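Local atomic coordinates of lantibiotic dehydratase (Microbispora corallina, PDB entry 5EHK), a protein that probably dehydrates serine and threonine residues of the NAI-107 precursor peptide, drawing on glutamyl-tRNA to activate their hydroxyls before elimination. Residues S157-A162 / D373-L378; D917-F922 / R1051-A1056; L961-G966 / G990-A995. All blocks are in the same frame, centred on the assembly; numbering follows the deposited sequence.

How the interactions relate
Along the chain from the N terminus, interaction 1 opens first, at strand 159-162, and closes a loop of 210 residues when strand 366-379 returns to pair with it. The remaining two contacts come in series with this one, on the opposite side of the chain's centre and about 76 Å away, centre to centre. Interaction 2 opens at 917-922 and closes only at 1051-1056; interaction 3, between 961-966 and 990-995, is nested inside that loop. Their centres lie about 16 Å apart and they touch, Gly1054 meeting the ring of Phe965. Thus one contact pairs two strands of the N-terminal region, while the others join helices of the C-terminal region.

Interaction 1: residues S157-A162 / D373-L378; sequences SAKWLA and DLEVRL
The polar meeting point is Glu375 OE2, on which two basic side chains converge. Arg377 NE gives the better bond, at 3.1 Å from Glu375 OE2, and comes from above the carboxylate plane, while OE2 itself lies at the edge of the guanidinium, in its plane. Arg377 NH2 and, from the partner strand, Lys159 NZ add weak bonds, the latter at 3.3 Å from Glu375 OE2. Lys159 leaves its backbone with CG anti to N (chi1 177°) and bends at chi3, crossing the extended Glu375 obliquely so that its CD lies against the carboxylate. Arg377 lies alongside Lys159, Arg377 CB 3.8 Å from Lys159 CB. The shared carboxylate probably offsets the like charges of Lys159 NZ and Arg377 NE.

The face carrying Trp160, Ala162, Leu374 and Val376 is apolar. Val376 CG2 sits over the indole, 3.9 Å from the centroid of the Trp160 six-membered ring and 8° off its normal, a CH-pi contact. Leu374 crosses the indole obliquely, its CD1 3.4 Å from Trp160 NE1, and the same Leu374 CD1 meets Ala162 CB at 3.8 Å. Farther out, Leu512 of helix 512-516, Pro780 and Ala784 touch the indole.

The backbone positions both sets. Lys159 and Arg377 are a hydrogen-bonded pair, with Arg377 N donating almost straight to Lys159 O (2.9 Å, 174°); Leu161 and Glu375 form the other, with Leu161 N at 2.8 Å from Glu375 O in a distinctly bent bond. Trp160 with Val376 and Ala162 with Leu374 are non-hydrogen-bonded pairs. Through Val376 and Leu378 the 373-378 strand also bonds to Arg153 of strand 147-155. The whole is an antiparallel strand pairing within a mixed beta-sheet of the lantibiotic dehydratase N-terminal family region.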
loop_
_atom_site.group_PDB
_atom_site.type_symbol
_atom_site.label_atom_id
_atom_site.label_comp_id
_atom_site.label_asym_id
_atom_site.label_seq_id
_atom_site.Cartn_x
_atom_site.Cartn_y
_atom_site.Cartn_z
ATOM N N SER A 157 32.662 -9.532 -42.609
ATOM C CA SER A 157 33.447 -10.740 -42.381
ATOM C C SER A 157 33.797 -10.966 -40.911
ATOM O O SER A 157 34.439 -10.119 -40.279
ATOM C CB SER A 157 34.724 -10.690 -43.225
ATOM O OG SER A 157 35.504 -9.546 -42.901
ATOM N N ALA A 158 33.404 -12.121 -40.382
ATOM C CA ALA A 158 33.737 -12.489 -39.007
ATOM C C ALA A 158 35.243 -12.559 -38.820
ATOM O O ALA A 158 35.967 -12.882 -39.760
ATOM C CB ALA A 158 33.108 -13.816 -38.643
ATOM N N LYS A 159 35.706 -12.213 -37.620
ATOM C CA LYS A 159 37.114 -12.321 -37.254
ATOM C C LYS A 159 37.239 -12.474 -35.733
ATOM O O LYS A 159 36.480 -11.859 -34.988
ATOM C CB LYS A 159 37.886 -11.081 -37.743
ATOM C CG LYS A 159 39.372 -11.067 -37.349
ATOM C CD LYS A 159 40.082 -9.736 -37.625
ATOM C CE LYS A 159 40.452 -9.527 -39.088
ATOM N NZ LYS A 159 41.526 -8.490 -39.204
ATOM N N TRP A 160 38.193 -13.273 -35.264
ATOM C CA TRP A 160 38.407 -13.407 -33.826
ATOM C C TRP A 160 39.871 -13.624 -33.452
ATOM O O TRP A 160 40.267 -14.715 -33.062
ATOM C CB TRP A 160 37.557 -14.532 -33.246
ATOM C CG TRP A 160 37.448 -14.488 -31.735
ATOM C CD1 TRP A 160 38.415 -14.840 -30.821
ATOM C CD2 TRP A 160 36.306 -14.087 -30.969
ATOM N NE1 TRP A 160 37.945 -14.674 -29.541
ATOM C CE2 TRP A 160 36.653 -14.215 -29.600
ATOM C CE3 TRP A 160 35.023 -13.637 -31.302
ATOM C CZ2 TRP A 160 35.757 -13.901 -28.565
ATOM C CZ3 TRP A 160 34.130 -13.328 -30.270
ATOM C CH2 TRP A 160 34.504 -13.466 -28.921
ATOM N N LEU A 161 40.672 -12.575 -33.576
ATOM C CA LEU A 161 42.105 -12.676 -33.354
ATOM C C LEU A 161 42.546 -12.466 -31.905
ATOM O O LEU A 161 42.887 -11.358 -31.506
ATOM C CB LEU A 161 42.838 -11.696 -34.275
ATOM C CG LEU A 161 44.248 -12.120 -34.687
ATOM C CD1 LEU A 161 44.191 -13.408 -35.501
ATOM C CD2 LEU A 161 44.918 -10.990 -35.466
ATOM N N ALA A 162 42.592 -13.546 -31.136
ATOM C CA ALA A 162 43.117 -13.469 -29.781
ATOM C C ALA A 162 44.629 -13.340 -29.816
ATOM O O ALA A 162 45.307 -14.152 -30.443
ATOM C CB ALA A 162 42.706 -14.689 -28.976
ATOM N N ASP A 373 44.403 -7.764 -25.601
ATOM C CA ASP A 373 44.845 -7.941 -26.990
ATOM C C ASP A 373 43.953 -8.966 -27.675
ATOM O O ASP A 373 44.116 -10.173 -27.504
ATOM C CB ASP A 373 46.326 -8.359 -27.060
ATOM C CG ASP A 373 46.847 -8.462 -28.500
ATOM O OD1 ASP A 373 46.140 -8.024 -29.435
ATOM O OD2 ASP A 373 47.972 -8.976 -28.694
ATOM N N LEU A 374 43.009 -8.462 -28.453
ATOM C CA LEU A 374 41.968 -9.285 -29.048
ATOM C C LEU A 374 41.268 -8.427 -30.071
ATOM O O LEU A 374 40.848 -7.301 -29.792
ATOM C CB LEU A 374 40.973 -9.762 -27.986
ATOM C CG LEU A 374 39.706 -10.577 -28.307
ATOM C CD1 LEU A 374 39.997 -12.017 -28.753
ATOM C CD2 LEU A 374 38.779 -10.586 -27.085
ATOM N N GLU A 375 41.171 -8.956 -31.275
ATOM C CA GLU A 375 40.424 -8.294 -32.311
ATOM C C GLU A 375 39.164 -9.095 -32.561
ATOM O O GLU A 375 39.207 -10.309 -32.720
ATOM C CB GLU A 375 41.273 -8.129 -33.567
ATOM C CG GLU A 375 40.607 -7.300 -34.647
ATOM C CD GLU A 375 41.494 -7.116 -35.872
ATOM O OE1 GLU A 375 42.569 -7.767 -35.947
ATOM O OE2 GLU A 375 41.087 -6.341 -36.770
ATOM N N VAL A 376 38.030 -8.414 -32.513
ATOM C CA VAL A 376 36.766 -9.070 -32.753
ATOM C C VAL A 376 35.977 -8.350 -33.823
ATOM O O VAL A 376 35.808 -7.129 -33.779
ATOM C CB VAL A 376 35.925 -9.179 -31.479
ATOM C CG1 VAL A 376 34.535 -9.688 -31.822
ATOM C CG2 VAL A 376 36.590 -10.117 -30.484
ATOM N N ARG A 377 35.518 -9.111 -34.806
ATOM C CA ARG A 377 34.635 -8.557 -35.807
ATOM C C ARG A 377 33.455 -9.472 -35.988
ATOM O O ARG A 377 33.592 -10.688 -35.951
ATOM C CB ARG A 377 35.363 -8.335 -37.131
ATOM C CG ARG A 377 36.228 -7.100 -37.115
ATOM C CD ARG A 377 37.215 -7.109 -38.247
ATOM N NE ARG A 377 38.260 -6.117 -38.024
ATOM C CZ ARG A 377 38.269 -4.916 -38.584
ATOM N NH1 ARG A 377 37.291 -4.565 -39.412
ATOM N NH2 ARG A 377 39.258 -4.074 -38.322
ATOM N N LEU A 378 32.285 -8.886 -36.165
ATOM C CA LEU A 378 31.100 -9.697 -36.320
ATOM C C LEU A 378 30.365 -9.219 -37.560
ATOM O O LEU A 378 30.337 -8.029 -37.849
ATOM C CB LEU A 378 30.209 -9.576 -35.082
ATOM C CG LEU A 378 30.777 -9.898 -33.701
ATOM C CD1 LEU A 378 29.753 -9.483 -32.656
ATOM C CD2 LEU A 378 31.099 -11.388 -33.553
#

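Interaction 2: residues D917-F922 / R1051-A1056; sequences DALAEF and RRFGTA
Two helices of the lantibiotic dehydratase C-terminal region meet here in apolar helix-to-helix packing, the first turn of helix 920-942 resting on the middle of helix 1044-1059. The backbones come close where Phe922 meets Phe1053, Phe922 CA lying 5.1 Å from Phe1053 CA, and no hydrogen bond crosses between 917-922 and 1051-1056.

CH-pi contacts carry the centre, and they work in relay rather than as a ring-on-ring stack. Phe922 sets its CB over the face of the Phe1053 ring, 4.1 Å from that ring's centroid and 28° off the normal. Its own ring, with CG anti to the carbonyl carbon (chi1 -59°), receives Ala1056 in turn: Ala1056 CB stands 3.8 Å from the Phe922 centroid, displaced toward the CZ side of the ring. Phe1053 takes a different rotamer, CG anti to its backbone N (chi1 -173°), which lays its ring beneath Phe922 CB and lets it reach Leu1073 and Leu1077 of helix 1068-1085.

Charged groups take little part. Arg1052 meets the Phe922 ring with its backbone C and its CB, near CD1 and CE1, while its bent chain leads away to a salt bridge with Glu1048 on its own helix.

Apolar contacts of Leu919, three residues before Phe922, complete the interface. Its two methyls divide the work: Leu919 CD1 arrives at the edge of the Phe1053 ring, 4.0 Å from Phe1053 CE2, and Leu919 CD2 meets Ala1056 CB at 4.1 Å.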
loop_
_atom_site.group_PDB
_atom_site.type_symbol
_atom_site.label_atom_id
_atom_site.label_comp_id
_atom_site.label_asym_id
_atom_site.label_seq_id
_atom_site.Cartn_x
_atom_site.Cartn_y
_atom_site.Cartn_z
ATOM N N ASP A 917 -5.022 38.733 -9.485
ATOM C CA ASP A 917 -5.360 39.498 -8.292
ATOM C C ASP A 917 -6.358 40.638 -8.516
ATOM O O ASP A 917 -7.062 41.034 -7.586
ATOM C CB ASP A 917 -4.104 40.030 -7.572
ATOM C CG ASP A 917 -3.100 38.926 -7.197
ATOM O OD1 ASP A 917 -3.421 37.717 -7.250
ATOM O OD2 ASP A 917 -1.967 39.288 -6.822
ATOM N N ALA A 918 -6.434 41.180 -9.726
ATOM C CA ALA A 918 -7.366 42.290 -9.953
ATOM C C ALA A 918 -8.789 41.787 -9.840
ATOM O O ALA A 918 -9.701 42.537 -9.511
ATOM C CB ALA A 918 -7.142 42.942 -11.294
ATOM N N LEU A 919 -8.966 40.504 -10.128
ATOM C CA LEU A 919 -10.281 39.897 -10.109
ATOM C C LEU A 919 -10.660 39.290 -8.769
ATOM O O LEU A 919 -11.765 38.753 -8.619
ATOM C CB LEU A 919 -10.371 38.853 -11.211
ATOM C CG LEU A 919 -10.342 39.549 -12.569
ATOM C CD1 LEU A 919 -10.453 38.540 -13.711
ATOM C CD2 LEU A 919 -11.469 40.595 -12.638
ATOM N N ALA A 920 -9.765 39.410 -7.790
ATOM C CA ALA A 920 -9.936 38.735 -6.505
ATOM C C ALA A 920 -11.269 39.023 -5.801
ATOM O O ALA A 920 -11.917 38.106 -5.295
ATOM C CB ALA A 920 -8.772 39.063 -5.570
ATOM N N GLU A 921 -11.693 40.278 -5.794
ATOM C CA GLU A 921 -12.931 40.614 -5.119
ATOM C C GLU A 921 -14.130 39.935 -5.761
ATOM O O GLU A 921 -15.091 39.575 -5.078
ATOM C CB GLU A 921 -13.142 42.122 -5.069
ATOM C CG GLU A 921 -12.237 42.820 -4.105
ATOM C CD GLU A 921 -12.356 42.302 -2.683
ATOM O OE1 GLU A 921 -13.489 42.160 -2.169
ATOM O OE2 GLU A 921 -11.296 42.071 -2.070
ATOM N N PHE A 922 -14.075 39.754 -7.075
ATOM C CA PHE A 922 -15.160 39.062 -7.766
ATOM C C PHE A 922 -15.145 37.569 -7.426
ATOM O O PHE A 922 -16.195 36.936 -7.291
ATOM C CB PHE A 922 -15.066 39.277 -9.279
ATOM C CG PHE A 922 -15.130 40.722 -9.689
ATOM C CD1 PHE A 922 -16.356 41.368 -9.815
ATOM C CD2 PHE A 922 -13.964 41.444 -9.944
ATOM C CE1 PHE A 922 -16.417 42.702 -10.199
ATOM C CE2 PHE A 922 -14.026 42.792 -10.318
ATOM C CZ PHE A 922 -15.252 43.415 -10.456
ATOM N N ARG A 1051 -22.346 37.119 -12.730
ATOM C CA ARG A 1051 -22.530 38.036 -13.842
ATOM C C ARG A 1051 -21.463 39.125 -13.781
ATOM O O ARG A 1051 -20.746 39.320 -14.776
ATOM C CB ARG A 1051 -23.939 38.639 -13.882
ATOM C CG ARG A 1051 -24.815 38.080 -14.994
ATOM C CD ARG A 1051 -26.126 38.830 -15.150
ATOM N NE ARG A 1051 -26.827 38.998 -13.871
ATOM C CZ ARG A 1051 -27.626 38.082 -13.314
ATOM N NH1 ARG A 1051 -27.842 36.916 -13.934
ATOM N NH2 ARG A 1051 -28.213 38.331 -12.134
ATOM N N ARG A 1052 -21.324 39.790 -12.624
ATOM C CA ARG A 1052 -20.330 40.854 -12.490
ATOM C C ARG A 1052 -18.924 40.361 -12.822
ATOM O O ARG A 1052 -18.207 41.003 -13.591
ATOM C CB ARG A 1052 -20.326 41.486 -11.093
ATOM C CG ARG A 1052 -21.609 41.343 -10.335
ATOM C CD ARG A 1052 -22.118 42.655 -9.828
ATOM N NE ARG A 1052 -22.137 42.736 -8.369
ATOM C CZ ARG A 1052 -23.224 42.970 -7.629
ATOM N NH1 ARG A 1052 -24.419 43.125 -8.187
ATOM N NH2 ARG A 1052 -23.117 43.041 -6.311
ATOM N N PHE A 1053 -18.548 39.223 -12.233
ATOM C CA PHE A 1053 -17.241 38.598 -12.421
ATOM C C PHE A 1053 -17.005 38.398 -13.923
ATOM O O PHE A 1053 -15.952 38.775 -14.442
ATOM C CB PHE A 1053 -17.200 37.273 -11.634
ATOM C CG PHE A 1053 -15.849 36.590 -11.588
ATOM C CD1 PHE A 1053 -15.666 35.493 -10.766
ATOM C CD2 PHE A 1053 -14.774 37.015 -12.360
ATOM C CE1 PHE A 1053 -14.439 34.845 -10.711
ATOM C CE2 PHE A 1053 -13.547 36.378 -12.315
ATOM C CZ PHE A 1053 -13.375 35.294 -11.487
ATOM N N GLY A 1054 -17.973 37.801 -14.616
ATOM C CA GLY A 1054 -17.843 37.564 -16.045
ATOM C C GLY A 1054 -17.654 38.865 -16.812
ATOM O O GLY A 1054 -16.832 38.942 -17.741
ATOM N N THR A 1055 -18.401 39.893 -16.410
ATOM C CA THR A 1055 -18.252 41.226 -16.979
ATOM C C THR A 1055 -16.855 41.820 -16.796
ATOM O O THR A 1055 -16.200 42.138 -17.787
ATOM C CB THR A 1055 -19.313 42.199 -16.457
ATOM O OG1 THR A 1055 -20.537 41.958 -17.153
ATOM C CG2 THR A 1055 -18.884 43.653 -16.705
ATOM N N ALA A 1056 -16.399 41.975 -15.551
ATOM C CA ALA A 1056 -15.073 42.547 -15.302
ATOM C C ALA A 1056 -14.016 41.682 -15.958
ATOM O O ALA A 1056 -12.930 42.151 -16.311
ATOM C CB ALA A 1056 -14.796 42.686 -13.820
#

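Interaction 3: residues L961-G966 / G990-A995; sequences LADAFG and GDPAAA
Gly966 O, the polar atom of 961-966 that comes closest to the partner segment, is gripped by one hydrogen bond, from the indole NE1 of Trp996 just beyond 990-995. Pro992 presses against the same carbonyl without bonding to it, Pro992 CB lying 3.5 Å from Gly966 O. With positive phi (91°) at Gly966 the chain leaves helix 950-965, and the Gly966 carbonyl lies against Pro992 at the start of helix 992-997; a side chain would clash with the preceding carbonyl at these backbone angles.

No hydrogen bond passes between the two segments themselves, and the rest is close packing of small residues. Ala962 CB points across and settles on the backbone of the partner helix, 3.7 Å from Ala993 CA. Asp963 and Ala993 bring their CA atoms to 4.2 Å, a closeness consistent with the small side chains of Ala962 and Ala993 and with Asp963 pointing its CB away. Pro992 heads its helix directly after Asp991 at the N-cap position, and its CG also leans over the Gly966 backbone.

Around the contact, the Phe965 ring meets that of Trp996 nearly perpendicularly, and Ala962 touches Trp996 and Met997. The end of helix 950-965 is thus held between helix 992-997 and two longer helices: Leu961 and Phe965 pack on helices 1044-1059 and 1068-1085, with Arg1058 of the former bonding to Phe965 O.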
loop_
_atom_site.group_PDB
_atom_site.type_symbol
_atom_site.label_atom_id
_atom_site.label_comp_id
_atom_site.label_asym_id
_atom_site.label_seq_id
_atom_site.Cartn_x
_atom_site.Cartn_y
_atom_site.Cartn_z
ATOM N N LEU A 961 -25.022 28.903 -13.424
ATOM C CA LEU A 961 -23.756 29.623 -13.359
ATOM C C LEU A 961 -23.210 29.909 -14.754
ATOM O O LEU A 961 -22.797 31.027 -15.041
ATOM C CB LEU A 961 -22.723 28.874 -12.509
ATOM C CG LEU A 961 -21.460 29.631 -12.067
ATOM C CD1 LEU A 961 -20.993 29.117 -10.714
ATOM C CD2 LEU A 961 -20.326 29.503 -13.079
ATOM N N ALA A 962 -23.197 28.887 -15.609
ATOM C CA ALA A 962 -22.785 29.033 -17.007
ATOM C C ALA A 962 -23.530 30.148 -17.721
ATOM O O ALA A 962 -22.894 30.933 -18.428
ATOM C CB ALA A 962 -22.954 27.732 -17.754
ATOM N N ASP A 963 -24.861 30.208 -17.548
ATOM C CA ASP A 963 -25.671 31.290 -18.125
ATOM C C ASP A 963 -25.116 32.581 -17.585
ATOM O O ASP A 963 -24.772 33.473 -18.339
ATOM C CB ASP A 963 -27.173 31.176 -17.765
ATOM C CG ASP A 963 -28.103 32.018 -18.704
ATOM O OD1 ASP A 963 -28.258 31.647 -19.888
ATOM O OD2 ASP A 963 -28.714 33.022 -18.275
ATOM N N ALA A 964 -24.932 32.631 -16.274
ATOM C CA ALA A 964 -24.675 33.893 -15.594
ATOM C C ALA A 964 -23.321 34.518 -15.931
ATOM O O ALA A 964 -23.218 35.741 -16.040
ATOM C CB ALA A 964 -24.838 33.726 -14.079
ATOM N N PHE A 965 -22.305 33.686 -16.153
ATOM C CA PHE A 965 -20.978 34.205 -16.471
ATOM C C PHE A 965 -21.051 35.077 -17.713
ATOM O O PHE A 965 -20.335 36.084 -17.830
ATOM C CB PHE A 965 -19.963 33.091 -16.683
ATOM C CG PHE A 965 -18.543 33.581 -16.753
ATOM C CD1 PHE A 965 -17.815 33.813 -15.595
ATOM C CD2 PHE A 965 -17.937 33.821 -17.969
ATOM C CE1 PHE A 965 -16.507 34.262 -15.653
ATOM C CE2 PHE A 965 -16.633 34.276 -18.035
ATOM C CZ PHE A 965 -15.916 34.498 -16.881
ATOM N N GLY A 966 -21.925 34.693 -18.638
ATOM C CA GLY A 966 -22.115 35.475 -19.842
ATOM C C GLY A 966 -21.213 35.028 -20.972
ATOM O O GLY A 966 -20.515 34.015 -20.857
ATOM N N GLY A 990 -25.308 33.866 -28.390
ATOM C CA GLY A 990 -26.516 34.029 -27.606
ATOM C C GLY A 990 -26.777 33.010 -26.504
ATOM O O GLY A 990 -27.695 33.204 -25.702
ATOM N N ASP A 991 -25.981 31.942 -26.441
ATOM C CA ASP A 991 -26.215 30.853 -25.480
ATOM C C ASP A 991 -24.973 30.532 -24.651
ATOM O O ASP A 991 -24.337 29.492 -24.871
ATOM C CB ASP A 991 -26.641 29.590 -26.228
ATOM C CG ASP A 991 -27.321 28.581 -25.329
ATOM O OD1 ASP A 991 -27.582 28.920 -24.153
ATOM O OD2 ASP A 991 -27.610 27.457 -25.798
ATOM N N PRO A 992 -24.644 31.405 -23.673
ATOM C CA PRO A 992 -23.454 31.245 -22.819
ATOM C C PRO A 992 -23.480 29.958 -21.974
ATOM O O PRO A 992 -22.416 29.438 -21.624
ATOM C CB PRO A 992 -23.474 32.501 -21.930
ATOM C CG PRO A 992 -24.484 33.423 -22.555
ATOM C CD PRO A 992 -25.482 32.527 -23.211
ATOM N N ALA A 993 -24.676 29.482 -21.628
ATOM C CA ALA A 993 -24.831 28.235 -20.902
ATOM C C ALA A 993 -24.219 27.100 -21.691
ATOM O O ALA A 993 -23.328 26.402 -21.213
ATOM C CB ALA A 993 -26.306 27.956 -20.640
ATOM N N ALA A 994 -24.685 26.927 -22.921
ATOM C CA ALA A 994 -24.150 25.877 -23.784
ATOM C C ALA A 994 -22.660 26.110 -24.043
ATOM O O ALA A 994 -21.886 25.155 -24.127
ATOM C CB ALA A 994 -24.943 25.760 -25.078
ATOM N N ALA A 995 -22.281 27.379 -24.185
ATOM C CA ALA A 995 -20.878 27.762 -24.369
ATOM C C ALA A 995 -20.030 27.091 -23.315
ATOM O O ALA A 995 -19.283 26.164 -23.603
ATOM C CB ALA A 995 -20.715 29.273 -24.277
#